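Side-chain contacts in eukaryotic translation initiation factor 2D (PDB 5W2F), which delivers initiator tRNA to the P-site of the 40S ribosomal subunit without needing GTP, and is represented here by its C-terminal domain: residues N131-A134 / D138-S141; N157-P160 / D164-Q167. One frame throughout, in Å; residues are numbered along the deposited sequence.

Contact 1 (N131-A134 / D138-S141)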
loop_
_atom_site.group_PDB
_atom_site.type_symbol
_atom_site.label_atom_id
_atom_site.label_comp_id
_atom_site.label_asym_id
_atom_site.label_seq_id
_atom_site.Cartn_x
_atom_site.Cartn_y
_atom_site.Cartn_z
ATOM N N ASN A 131 -7.427 7.172 8.417
ATOM C CA ASN A 131 -7.036 6.270 7.327
ATOM C C ASN A 131 -8.034 5.189 6.982
ATOM O O ASN A 131 -7.690 4.202 6.339
ATOM C CB ASN A 131 -5.630 5.685 7.523
ATOM C CG ASN A 131 -4.561 6.695 7.299
ATOM O OD1 ASN A 131 -4.698 7.605 6.462
ATOM N ND2 ASN A 131 -3.460 6.527 8.006
ATOM N N LEU A 132 -9.299 5.398 7.324
ATOM C CA LEU A 132 -10.308 4.428 6.948
ATOM C C LEU A 132 -10.368 4.271 5.434
ATOM O O LEU A 132 -10.541 3.156 4.936
ATOM C CB LEU A 132 -11.678 4.832 7.488
ATOM C CG LEU A 132 -11.816 4.719 9.010
ATOM C CD1 LEU A 132 -13.038 5.495 9.484
ATOM C CD2 LEU A 132 -11.899 3.270 9.446
ATOM N N GLU A 133 -10.230 5.374 4.697
ATOM C CA GLU A 133 -10.362 5.328 3.247
ATOM C C GLU A 133 -9.233 4.513 2.609
ATOM O O GLU A 133 -9.406 3.971 1.533
ATOM C CB GLU A 133 -10.422 6.749 2.667
ATOM C CG GLU A 133 -11.635 7.569 3.172
ATOM C CD GLU A 133 -11.450 9.124 3.206
ATOM O OE1 GLU A 133 -10.517 9.684 3.839
ATOM O OE2 GLU A 133 -12.272 9.828 2.607
ATOM N N ALA A 134 -8.090 4.399 3.278
ATOM C CA ALA A 134 -6.978 3.577 2.777
ATOM C C ALA A 134 -7.340 2.105 2.680
ATOM O O ALA A 134 -6.679 1.339 1.972
ATOM C CB ALA A 134 -5.752 3.755 3.655
ATOM N N ASP A 138 -15.806 3.923 4.031
ATOM C CA ASP A 138 -16.390 5.263 3.915
ATOM C C ASP A 138 -16.525 5.832 5.320
ATOM O O ASP A 138 -17.284 5.299 6.106
ATOM C CB ASP A 138 -17.759 5.185 3.219
ATOM C CG ASP A 138 -18.424 6.542 3.022
ATOM O OD1 ASP A 138 -17.895 7.577 3.469
ATOM O OD2 ASP A 138 -19.483 6.553 2.374
ATOM N N PRO A 139 -15.812 6.927 5.627
ATOM C CA PRO A 139 -15.954 7.506 6.961
ATOM C C PRO A 139 -17.403 7.835 7.363
ATOM O O PRO A 139 -17.753 7.674 8.535
ATOM C CB PRO A 139 -15.073 8.753 6.898
ATOM C CG PRO A 139 -14.026 8.405 5.902
ATOM C CD PRO A 139 -14.769 7.629 4.857
ATOM N N TYR A 140 -18.242 8.269 6.412
ATOM C CA TYR A 140 -19.635 8.581 6.765
ATOM C C TYR A 140 -20.405 7.315 7.174
ATOM O O TYR A 140 -21.241 7.341 8.088
ATOM C CB TYR A 140 -20.329 9.394 5.649
ATOM C CG TYR A 140 -19.860 10.851 5.645
ATOM C CD1 TYR A 140 -20.416 11.754 6.506
ATOM C CD2 TYR A 140 -18.824 11.303 4.812
ATOM C CE1 TYR A 140 -19.986 13.067 6.560
ATOM C CE2 TYR A 140 -18.387 12.638 4.860
ATOM C CZ TYR A 140 -18.982 13.512 5.740
ATOM O OH TYR A 140 -18.596 14.849 5.844
ATOM N N SER A 141 -20.142 6.215 6.481
ATOM C CA SER A 141 -20.742 4.933 6.836
ATOM C C SER A 141 -20.254 4.423 8.189
ATOM O O SER A 141 -21.036 4.029 9.063
ATOM C CB SER A 141 -20.435 3.897 5.779
ATOM O OG SER A 141 -20.942 2.653 6.164
#
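P139 meets both E133 and L132 where the loop after strand 124-130 comes up against the start of helix 139-150. The helix is introduced by D138, its N-cap: with CG anti to the backbone N (chi1 -178°), the carboxylate reaches forward over the first turn, and OD1 accepts from Y140 N at 3.0 Å. That N-H arrives from above the carboxylate plane, 59° out of it, at a somewhat bent N-H...O angle of 147°. P139 opens the helix, and one edge of its ring lies against the E133 side chain, which crosses it at about a right angle; E133 CG sits 3.6 Å from P139 CD, and E133 CD is 3.8 Å from P139 CG. L132 makes a looser approach, its CD1 methyl 4.3 Å from P139 CA. Y140 carries the helix on past the loop, its side chain touching L166 and V156 of the sheet, on which P139 also packs. E133 lends the proline its aliphatic part while OE1 accepts from L166 N. The chemistry is divided: the contact itself is apolar, and the carboxylates of E133 and D138 each take a backbone N-H, one at the sheet, one at the helix start.

Contact 2 (N157-P160 / D164-Q167)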
loop_
_atom_site.group_PDB
_atom_site.type_symbol
_atom_site.label_atom_id
_atom_site.label_comp_id
_atom_site.label_asym_id
_atom_site.label_seq_id
_atom_site.Cartn_x
_atom_site.Cartn_y
_atom_site.Cartn_z
ATOM N N ASN A 157 -14.765 14.777 9.830
ATOM C CA ASN A 157 -14.061 16.044 9.614
ATOM C C ASN A 157 -12.776 15.771 8.849
ATOM O O ASN A 157 -12.266 14.631 8.845
ATOM C CB ASN A 157 -13.623 16.686 10.941
ATOM C CG ASN A 157 -14.763 16.956 11.893
ATOM O OD1 ASN A 157 -14.687 16.633 13.080
ATOM N ND2 ASN A 157 -15.811 17.568 11.390
ATOM N N PRO A 158 -12.193 16.815 8.242
ATOM C CA PRO A 158 -10.861 16.631 7.649
ATOM C C PRO A 158 -9.829 16.248 8.704
ATOM O O PRO A 158 -9.830 16.793 9.808
ATOM C CB PRO A 158 -10.546 18.007 7.055
ATOM C CG PRO A 158 -11.874 18.629 6.837
ATOM C CD PRO A 158 -12.717 18.164 7.985
ATOM N N ALA A 159 -8.982 15.282 8.371
ATOM C CA ALA A 159 -7.921 14.864 9.255
ATOM C C ALA A 159 -6.761 15.830 9.088
ATOM O O ALA A 159 -6.297 16.030 7.989
ATOM C CB ALA A 159 -7.477 13.467 8.922
ATOM N N PRO A 160 -6.292 16.443 10.180
ATOM C CA PRO A 160 -5.161 17.367 10.037
ATOM C C PRO A 160 -3.903 16.658 9.558
ATOM O O PRO A 160 -3.595 15.542 10.013
ATOM C CB PRO A 160 -4.971 17.938 11.443
ATOM C CG PRO A 160 -5.679 17.009 12.347
ATOM C CD PRO A 160 -6.765 16.344 11.568
ATOM N N ASP A 164 -5.049 14.438 2.063
ATOM C CA ASP A 164 -6.438 14.887 1.960
ATOM C C ASP A 164 -7.375 13.728 2.274
ATOM O O ASP A 164 -7.875 13.032 1.385
ATOM C CB ASP A 164 -6.714 15.455 0.569
ATOM C CG ASP A 164 -8.092 16.102 0.449
ATOM O OD1 ASP A 164 -8.726 16.393 1.481
ATOM O OD2 ASP A 164 -8.541 16.333 -0.696
ATOM N N SER A 165 -7.608 13.544 3.564
ATOM C CA SER A 165 -8.379 12.443 4.079
ATOM C C SER A 165 -9.322 12.937 5.178
ATOM O O SER A 165 -9.164 14.026 5.735
ATOM C CB SER A 165 -7.445 11.348 4.628
ATOM O OG SER A 165 -6.896 11.699 5.908
ATOM N N LEU A 166 -10.316 12.119 5.448
ATOM C CA LEU A 166 -11.307 12.388 6.470
ATOM C C LEU A 166 -11.078 11.458 7.639
ATOM O O LEU A 166 -10.616 10.323 7.471
ATOM C CB LEU A 166 -12.694 12.120 5.922
ATOM C CG LEU A 166 -13.103 12.989 4.727
ATOM C CD1 LEU A 166 -14.422 12.469 4.200
ATOM C CD2 LEU A 166 -13.178 14.437 5.130
ATOM N N GLN A 167 -11.426 11.946 8.811
ATOM C CA GLN A 167 -11.384 11.136 10.020
ATOM C C GLN A 167 -12.765 11.111 10.673
ATOM O O GLN A 167 -13.600 12.007 10.465
ATOM C CB GLN A 167 -10.351 11.674 11.012
ATOM C CG GLN A 167 -10.625 13.082 11.503
ATOM C CD GLN A 167 -9.513 13.566 12.390
ATOM O OE1 GLN A 167 -8.385 13.090 12.297
ATOM N NE2 GLN A 167 -9.800 14.536 13.198
HETATM O O HOH W 1 -7.970 16.351 4.947
#
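N157 and Q167 face each other as an antiparallel hydrogen-bonded pair. Q167 N gives to N157 O at 2.8 Å and almost straight (176°), while N157 N returns a bond to Q167 O at 3.1 Å. Two residues nearer the turn, A159 N donates to S165 O at 2.9 Å, its nitrogen tilted 28° from the carbonyl plane. Between these rungs N157 O receives a CA-H...O contact from L166 CA, and P158 occupies a non-hydrogen-bonded position opposite L166. This is the loop end of the beta hairpin 154-158/166-171 in the SUI1 domain, with 154-158 an outermost strand of its mixed sheet. The side chain of Q167 runs along 157-160 toward A159 and P160: CG lies between the backbone N and the carbonyl carbon (chi1 62°), and the extended remainder brings CD 3.7 Å from A159 CA and OE1 3.5 Å from A159 CB. It crosses the P160 side chain at about a right angle, its amide end by P160 CD. From the other side of the methyl, S165 OG stands 3.5 Å from A159 CB. Farther out, a water donates to S165 O at 2.7 Å, and R130 of strand 124-130 touches A159 and Q167 and donates to P160 O.

Leaving strand 124-130, the chain turns through 131-134, and contact 1 closes the short loop that leads into helix 139-150. The helix runs on to strand 154-158, whose end pairs in contact 2 with the start of strand 166-171, closing the hairpin loop. The two closures thus come in series, neither enclosing nor crossing the other, yet their centres lie only 10 Å apart. They touch directly through L166, which belongs to the second closure and meets residues of the first. In this way the loop after strand 124-130, the first turn of the helix and the hairpin are tied together within the SUI1 domain.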